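Local atomic coordinates of PA14 domain-containing protein (Clostridium clariflavum, PDB entry 6QDI), a protein that probably senses extracellular biomass polysaccharides as a membrane-bound RsgI-type anti-sigma factor, this chain being its calcium-binding tandem PA14 sensory region. Residues Y57-T62 and S124-V129; I206-D211 and I250-G255. All blocks are in the same frame, centred on the assembly; numbering follows the deposited sequence. Where two conformers were deposited one is given.

Contact 1 (Y57-T62 and S124-V129)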
ATOM      1  N   TYR A  57      29.662   9.695  16.660  1.00 15.18           N
ATOM      2  CA  TYR A  57      30.813  10.531  16.306  1.00 15.83           C
ATOM      3  C   TYR A  57      30.442  11.716  15.438  1.00 15.39           C
ATOM      4  O   TYR A  57      29.429  11.669  14.715  1.00 15.92           O
ATOM      5  CB  TYR A  57      31.872   9.686  15.584  1.00 16.31           C
ATOM      6  CG  TYR A  57      32.210   8.389  16.327  1.00 17.25           C
ATOM      7  CD1 TYR A  57      33.018   8.396  17.443  1.00 20.21           C
ATOM      8  CD2 TYR A  57      31.695   7.155  15.896  1.00 19.32           C
ATOM      9  CE1 TYR A  57      33.313   7.217  18.132  1.00 21.14           C
ATOM     10  CE2 TYR A  57      31.975   5.974  16.568  1.00 19.78           C
ATOM     11  CZ  TYR A  57      32.779   6.002  17.675  1.00 22.29           C
ATOM     12  OH  TYR A  57      33.077   4.832  18.338  1.00 28.62           O
ATOM     13  N   SER A  58      31.254  12.781  15.520  1.00 15.71           N
ATOM     14  CA  SER A  58      31.189  13.950  14.624  1.00 14.92           C
ATOM     15  C   SER A  58      32.030  13.713  13.371  1.00 15.32           C
ATOM     16  O   SER A  58      33.199  14.060  13.289  1.00 17.05           O
ATOM     17  CB  SER A  58      31.571  15.248  15.349  1.00 15.59           C
ATOM     18  OG  SER A  58      30.657  15.483  16.401  1.00 17.69           O
ATOM     19  N   GLU A  59      31.416  12.995  12.421  1.00 14.70           N
ATOM     20  CA  GLU A  59      32.114  12.439  11.271  1.00 14.16           C
ATOM     21  C   GLU A  59      31.172  12.364  10.079  1.00 13.90           C
ATOM     22  O   GLU A  59      29.936  12.443  10.229  1.00 15.12           O
ATOM     23  CB  GLU A  59      32.648  11.017  11.614  1.00 13.74           C
ATOM     24  CG  GLU A  59      33.770  11.036  12.631  1.00 15.28           C
ATOM     25  CD  GLU A  59      34.335   9.674  13.004  1.00 15.12           C
ATOM     26  OE1 GLU A  59      33.756   8.638  12.617  1.00 16.62           O
ATOM     27  OE2 GLU A  59      35.356   9.660  13.740  1.00 17.65           O
ATOM     28  N   GLU A  60      31.768  12.256   8.892  1.00 13.63           N
ATOM     29  CA  GLU A  60      31.015  11.899   7.676  1.00 13.63           C
ATOM     30  C   GLU A  60      30.626  10.427   7.765  1.00 13.64           C
ATOM     31  O   GLU A  60      31.491   9.538   7.749  1.00 14.00           O
ATOM     32  CB  GLU A  60      31.803  12.164   6.400  1.00 13.96           C
ATOM     33  CG  GLU A  60      30.924  12.020   5.180  1.00 15.38           C
ATOM     34  CD  GLU A  60      31.613  12.343   3.883  1.00 16.27           C
ATOM     35  OE1 GLU A  60      32.738  11.838   3.671  1.00 21.54           O
ATOM     36  OE2 GLU A  60      30.999  13.040   3.038  1.00 21.44           O
ATOM     37  N   TYR A  61      29.311  10.188   7.773  1.00 12.77           N
ATOM     38  CA  TYR A  61      28.761   8.825   7.763  1.00 11.77           C
ATOM     39  C   TYR A  61      28.411   8.411   6.361  1.00 11.28           C
ATOM     40  O   TYR A  61      27.962   9.227   5.543  1.00 12.44           O
ATOM     41  CB  TYR A  61      27.518   8.745   8.651  1.00 12.17           C
ATOM     42  CG  TYR A  61      27.865   8.545  10.102  1.00 12.33           C
ATOM     43  CD1 TYR A  61      28.301   9.615  10.890  1.00 13.51           C
ATOM     44  CD2 TYR A  61      27.819   7.292  10.684  1.00 12.17           C
ATOM     45  CE1 TYR A  61      28.653   9.431  12.209  1.00 13.90           C
ATOM     46  CE2 TYR A  61      28.174   7.111  12.020  1.00 12.76           C
ATOM     47  CZ  TYR A  61      28.582   8.184  12.786  1.00 13.34           C
ATOM     48  OH  TYR A  61      28.925   8.052  14.117  1.00 14.54           O
ATOM     49  N   THR A  62      28.667   7.134   6.071  1.00 10.88           N
ATOM     50  CA  THR A  62      28.130   6.476   4.886  1.00 10.17           C
ATOM     51  C   THR A  62      27.025   5.540   5.305  1.00 10.15           C
ATOM     52  O   THR A  62      27.197   4.798   6.283  1.00 11.24           O
ATOM     53  CB  THR A  62      29.212   5.676   4.148  1.00 11.14           C
ATOM     54  OG1 THR A  62      30.274   6.565   3.792  1.00 13.14           O
ATOM     55  CG2 THR A  62      28.668   5.044   2.878  1.00 11.63           C
ATOM     56  N   SER A 124      28.740   3.299   8.222  1.00 10.88           N
ATOM     57  CA  SER A 124      30.143   3.338   8.616  1.00 11.66           C
ATOM     58  C   SER A 124      30.562   4.813   8.730  1.00 11.26           C
ATOM     59  O   SER A 124      29.927   5.736   8.205  1.00 12.61           O
ATOM     60  CB  SER A 124      31.032   2.618   7.612  1.00 12.53           C
ATOM     61  OG  SER A 124      31.127   3.320   6.389  1.00 12.82           O
ATOM     62  N   SER A 125      31.675   5.008   9.413  1.00 12.68           N
ATOM     63  CA  SER A 125      32.370   6.294   9.443  1.00 12.90           C
ATOM     64  C   SER A 125      33.820   6.008   9.795  1.00 13.48           C
ATOM     65  O   SER A 125      34.188   4.847  10.023  1.00 15.36           O
ATOM     66  CB  SER A 125      31.710   7.213  10.455  1.00 13.97           C
ATOM     67  OG  SER A 125      31.951   6.850  11.810  1.00 14.26           O
ATOM     68  N   ALA A 126      34.642   7.034   9.922  1.00 14.06           N
ATOM     69  CA  ALA A 126      36.048   6.803  10.308  1.00 15.12           C
ATOM     70  C   ALA A 126      36.164   5.981  11.563  1.00 13.82           C
ATOM     71  O   ALA A 126      37.021   5.059  11.627  1.00 17.30           O
ATOM     72  CB  ALA A 126      36.759   8.115  10.459  1.00 14.81           C
ATOM     73  N   SER A 127      35.309   6.234  12.544  1.00 14.29           N
ATOM     74  CA  SER A 127      35.346   5.525  13.822  1.00 15.84           C
ATOM     75  C   SER A 127      34.280   4.443  13.994  1.00 15.04           C
ATOM     76  O   SER A 127      34.221   3.786  15.034  1.00 17.91           O
ATOM     77  CB  SER A 127      35.214   6.536  14.962  1.00 15.93           C
ATOM     78  OG  SER A 127      36.238   7.524  14.876  1.00 17.15           O
ATOM     79  N   THR A 128      33.394   4.292  13.001  1.00 15.03           N
ATOM     80  CA  THR A 128      32.316   3.294  13.040  1.00 14.75           C
ATOM     81  C   THR A 128      32.605   2.212  12.020  1.00 14.39           C
ATOM     82  O   THR A 128      32.484   2.449  10.796  1.00 14.93           O
ATOM     83  CB  THR A 128      30.956   3.918  12.706  1.00 14.47           C
ATOM     84  OG1 THR A 128      30.743   5.053  13.547  1.00 16.18           O
ATOM     85  CG2 THR A 128      29.811   2.914  12.894  1.00 15.79           C
ATOM     86  N   VAL A 129      32.993   1.020  12.486  1.00 14.22           N
ATOM     87  CA  VAL A 129      33.170  -0.097  11.584  1.00 14.57           C
ATOM     88  C   VAL A 129      31.812  -0.415  10.935  1.00 12.94           C
ATOM     89  O   VAL A 129      30.772  -0.404  11.597  1.00 13.44           O
ATOM     90  CB  VAL A 129      33.732  -1.313  12.350  1.00 17.59           C
ATOM     91  CG1 VAL A 129      33.785  -2.544  11.458  1.00 19.74           C
ATOM     92  CG2 VAL A 129      35.122  -0.990  12.916  1.00 20.86           C
TER
HETATM   93  O   HOH W   1      36.009   3.449  17.042  1.00 32.94           O
HETATM   94  O   HOH W   2      34.094   9.508   8.517  1.00 15.84           O
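The ring of Tyr57 lies flat against Ser127, whose CB stands 3.5 Å from the ring centroid and 3° off its normal, a CH-pi contact over the centre of one face. CG of Tyr57 is anti to its carbonyl carbon, beside the backbone N (chi1 -50°); the CD2-CE2 edge of the ring meets Thr128 OG1 near the ring plane. A second CH-pi pair repeats the theme: Ser125 CB sits over the middle of one face of the Tyr61 ring, 3.8 Å from the centroid. Between the two aromatic contacts, the carboxylate of Glu59 gathers the turn 125-128. Its OE1 accepts two bonds, from Ser125 OG at 2.7 Å, nearly in line with the C-O bond, and from Ser127 N at 2.9 Å on the syn side, 21° out of the carboxylate plane. Its OE2 takes Ser127 OG at 2.6 Å through the syn lone pair, so that Ser127 holds both oxygens and fixes the rotation of the group. Within the turn, Ser125 N to Thr128 O and Thr128 N to Ser125 O close the backbone on itself. Thr62 and Ser124 form an antiparallel hydrogen-bonded pair, with Thr62 N reaching Ser124 O at 2.8 Å and Ser124 N reaching Thr62 O at 2.9 Å. Their side chains share one sheet face, where Ser124 OG bonds to Tyr64 OH. One water joins Glu60 O to Ala126 N, bridging the two segments where the strand pairing has ended. Strand 93-98 borders strand 59-68 through backbone bonds of Glu59 and Tyr61. Three donors from the turn converge on one carboxylate, an arrangement that would be expected to favour its ionised form and that ties the turn after strand 117-125 to the start of strand 59-68.

Contact 2 (I206-D211 and I250-G255)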
ATOM      1  N   ILE A 206     -23.059  -1.072  -0.529  1.00  6.16           N
ATOM      2  CA  ILE A 206     -22.544   0.074   0.197  1.00  6.44           C
ATOM      3  C   ILE A 206     -23.709   0.643   0.999  1.00  6.48           C
ATOM      4  O   ILE A 206     -24.755   0.947   0.427  1.00  7.87           O
ATOM      5  CB  ILE A 206     -22.001   1.130  -0.789  1.00  7.38           C
ATOM      6  CG1 ILE A 206     -20.929   0.535  -1.707  1.00  9.21           C
ATOM      7  CG2 ILE A 206     -21.470   2.351  -0.026  1.00  9.72           C
ATOM      8  CD1 ILE A 206     -20.540   1.377  -2.889  1.00 11.10           C
ATOM      9  N   GLN A 207     -23.536   0.751   2.315  1.00  6.13           N
ATOM     10  CA  GLN A 207     -24.588   1.322   3.131  1.00  6.33           C
ATOM     11  C   GLN A 207     -24.209   2.745   3.463  1.00  6.30           C
ATOM     12  O   GLN A 207     -23.142   3.001   4.030  1.00  7.46           O
ATOM     13  CB  GLN A 207     -24.889   0.464   4.363  1.00  7.33           C
ATOM     14  CG  GLN A 207     -26.214   0.911   5.015  1.00  7.87           C
ATOM     15  CD  GLN A 207     -26.879  -0.182   5.850  1.00  8.08           C
ATOM     16  OE1 GLN A 207     -26.196  -1.101   6.325  1.00  9.24           O
ATOM     17  NE2 GLN A 207     -28.188  -0.122   5.987  1.00  8.15           N
ATOM     18  N   VAL A 208     -25.089   3.663   3.124  1.00  6.99           N
ATOM     19  CA  VAL A 208     -24.791   5.086   3.083  1.00  7.63           C
ATOM     20  C   VAL A 208     -24.792   5.667   4.491  1.00  7.02           C
ATOM     21  O   VAL A 208     -25.718   5.465   5.250  1.00  7.92           O
ATOM     22  CB  VAL A 208     -25.825   5.789   2.200  1.00  9.26           C
ATOM     23  CG1 VAL A 208     -25.713   7.304   2.258  1.00  9.73           C
ATOM     24  CG2 VAL A 208     -25.712   5.262   0.776  1.00  9.53           C
ATOM     25  N   PRO A 209     -23.748   6.438   4.868  1.00  7.20           N
ATOM     26  CA  PRO A 209     -23.678   6.906   6.250  1.00  7.72           C
ATOM     27  C   PRO A 209     -24.494   8.152   6.552  1.00  8.41           C
ATOM     28  O   PRO A 209     -24.931   8.310   7.690  1.00  9.22           O
ATOM     29  CB  PRO A 209     -22.189   7.194   6.441  1.00  8.19           C
ATOM     30  CG  PRO A 209     -21.677   7.490   5.044  1.00  8.45           C
ATOM     31  CD  PRO A 209     -22.455   6.567   4.166  1.00  7.60           C
ATOM     32  N   TYR A 210     -24.668   9.022   5.576  1.00  8.24           N
ATOM     33  CA  TYR A 210     -25.224  10.384   5.758  1.00  8.60           C
ATOM     34  C   TYR A 210     -26.149  10.743   4.636  1.00  8.80           C
ATOM     35  O   TYR A 210     -25.880  10.405   3.480  1.00  9.43           O
ATOM     36  CB  TYR A 210     -24.083  11.443   5.807  1.00  9.96           C
ATOM     37  CG  TYR A 210     -22.937  11.111   6.734  1.00  9.91           C
ATOM     38  CD1 TYR A 210     -23.137  10.965   8.103  1.00 11.26           C
ATOM     39  CD2 TYR A 210     -21.656  10.952   6.246  1.00 10.10           C
ATOM     40  CE1 TYR A 210     -22.085  10.621   8.958  1.00 11.22           C
ATOM     41  CE2 TYR A 210     -20.615  10.627   7.101  1.00 10.42           C
ATOM     42  CZ  TYR A 210     -20.836  10.456   8.450  1.00 10.73           C
ATOM     43  OH  TYR A 210     -19.778  10.099   9.249  1.00 12.88           O
ATOM     44  N   ASP A 211     -27.237  11.457   4.932  1.00  8.76           N
ATOM     45  CA  ASP A 211     -28.063  11.961   3.871  1.00  8.57           C
ATOM     46  C   ASP A 211     -27.300  13.036   3.039  1.00  8.39           C
ATOM     47  O   ASP A 211     -26.742  13.966   3.595  1.00  9.22           O
ATOM     48  CB  ASP A 211     -29.307  12.697   4.424  1.00  8.09           C
ATOM     49  CG  ASP A 211     -30.363  11.880   5.029  1.00  9.18           C
ATOM     50  OD1 ASP A 211     -30.303  10.641   5.059  1.00 11.58           O
ATOM     51  OD2 ASP A 211     -31.338  12.522   5.486  1.00  9.93           O
ATOM     52  N   ILE A 250     -25.282  11.444  -6.988  1.00 10.21           N
ATOM     53  CA  ILE A 250     -26.440  10.640  -6.692  1.00 10.37           C
ATOM     54  C   ILE A 250     -26.894  11.024  -5.285  1.00  9.76           C
ATOM     55  O   ILE A 250     -26.092  11.033  -4.346  1.00 10.21           O
ATOM     56  CB  ILE A 250     -26.106   9.136  -6.741  1.00 11.75           C
ATOM     57  CG1 ILE A 250     -25.500   8.740  -8.100  1.00 12.90           C
ATOM     58  CG2 ILE A 250     -27.374   8.345  -6.431  1.00 12.61           C
ATOM     59  CD1 ILE A 250     -24.886   7.359  -8.117  1.00 15.29           C
ATOM     60  N   SER A 251     -28.177  11.366  -5.177  1.00  9.57           N
ATOM     61  CA  SER A 251     -28.781  11.681  -3.881  0.55  9.43           C
ATOM     62  C   SER A 251     -29.114  10.400  -3.127  1.00  9.44           C
ATOM     63  O   SER A 251     -29.845   9.544  -3.651  1.00 11.11           O
ATOM     64  CB  SER A 251     -30.039  12.515  -4.063  0.55  9.91           C
ATOM     65  OG  SER A 251     -30.675  12.757  -2.833  0.55 11.00           O
ATOM     66  N   LEU A 252     -28.571  10.271  -1.923  1.00  8.59           N
ATOM     67  CA  LEU A 252     -28.697   9.036  -1.148  1.00  8.73           C
ATOM     68  C   LEU A 252     -29.106   9.395   0.274  1.00  9.14           C
ATOM     69  O   LEU A 252     -28.940  10.532   0.749  1.00  9.36           O
ATOM     70  CB  LEU A 252     -27.368   8.275  -1.160  1.00  9.35           C
ATOM     71  CG  LEU A 252     -26.896   7.792  -2.531  1.00 10.10           C
ATOM     72  CD1 LEU A 252     -25.464   7.270  -2.447  1.00  9.52           C
ATOM     73  CD2 LEU A 252     -27.839   6.756  -3.120  1.00 11.04           C
ATOM     74  N   LYS A 253     -29.662   8.405   0.951  1.00  8.96           N
ATOM     75  CA  LYS A 253     -30.123   8.555   2.329  1.00  8.86           C
ATOM     76  C   LYS A 253     -29.329   7.717   3.288  1.00  8.67           C
ATOM     77  O   LYS A 253     -28.923   6.598   2.955  1.00  8.66           O
ATOM     78  CB  LYS A 253     -31.599   8.183   2.457  1.00 11.18           C
ATOM     79  CG  LYS A 253     -32.486   9.000   1.543  1.00 13.24           C
ATOM     80  CD  LYS A 253     -32.411  10.482   1.858  1.00 13.27           C
ATOM     81  CE  LYS A 253     -33.431  11.249   1.044  1.00 16.54           C
ATOM     82  NZ  LYS A 253     -33.147  12.708   1.053  1.00 17.62           N
ATOM     83  N   ALA A 254     -29.162   8.218   4.486  1.00  8.67           N
ATOM     84  CA  ALA A 254     -28.545   7.442   5.538  1.00  8.56           C
ATOM     85  C   ALA A 254     -29.240   6.083   5.657  1.00  7.73           C
ATOM     86  O   ALA A 254     -30.464   6.009   5.737  1.00  8.35           O
ATOM     87  CB  ALA A 254     -28.572   8.178   6.852  1.00  9.58           C
ATOM     88  N   GLY A 255     -28.440   5.021   5.709  1.00  7.46           N
ATOM     89  CA  GLY A 255     -28.987   3.655   5.811  1.00  7.90           C
ATOM     90  C   GLY A 255     -29.357   3.024   4.506  1.00  6.96           C
ATOM     91  O   GLY A 255     -29.642   1.842   4.461  1.00  7.71           O
TER
HETATM   92  O   HOH W   3     -33.533  13.138   3.881  1.00 15.60           O
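Val208 and Leu252 meet with their side chains at about a right angle, Val208 CG2 lying 3.8 Å from Leu252 CD1. CG1 of Val208, anti to its backbone N, touches Lys253 O, and Val208 CB lies 3.3 Å from the same oxygen. Val258 of strand 257-266 touches both side chains, which places this apolar pair on the inner side of the contact. Asp211 and Lys253 instead cross obliquely: the carboxylate lies beside the lysine chain, with Asp211 OD1 3.8 Å from both CB and CD of Lys253. The lysine bends at chi2, and a water, not a direct ion pair, links its NZ to Asp211 OD2. The other oxygen, Asp211 OD1, receives Ala254 N at 2.7 Å, nearly in line with the C-O bond and with an N-H...O angle of 169°. At the far end, the extended Gln207 chain carries NE2 to Gly255 O at 2.9 Å; the acceptor lies close to the amide plane, although the donor is tilted 33° from the carbonyl plane. Gly255 N returns a bond to Val208 O at 2.8 Å, and at Gly255 (phi 85°) a CB would be jammed against the carbonyl O of Ala254, which calls for glycine. These bonds join two strand-connecting loops, 208-211 and 253-256, at one end of the antiparallel beta-sandwich of the second PA14 domain.

How the contacts relate
From the N terminus, the chain enters strand 59-68 in the first PA14 domain and returns along strand 117-125, so contact 1 closes a loop with 61 residues between its segments. After the second domain begins, strand 198-207 ends within 206-211, and contact 2 closes a shorter loop of 38 intervening residues at 250-255. The two loops follow in series, neither crossing nor enclosing the other. Contact 1 unites neighbouring strands of one sheet with the turn beyond them; contact 2 joins loops leaving strands of two different sheets. Their centres are about 59 Å apart on opposite sides of the chain's centre, and they do not touch.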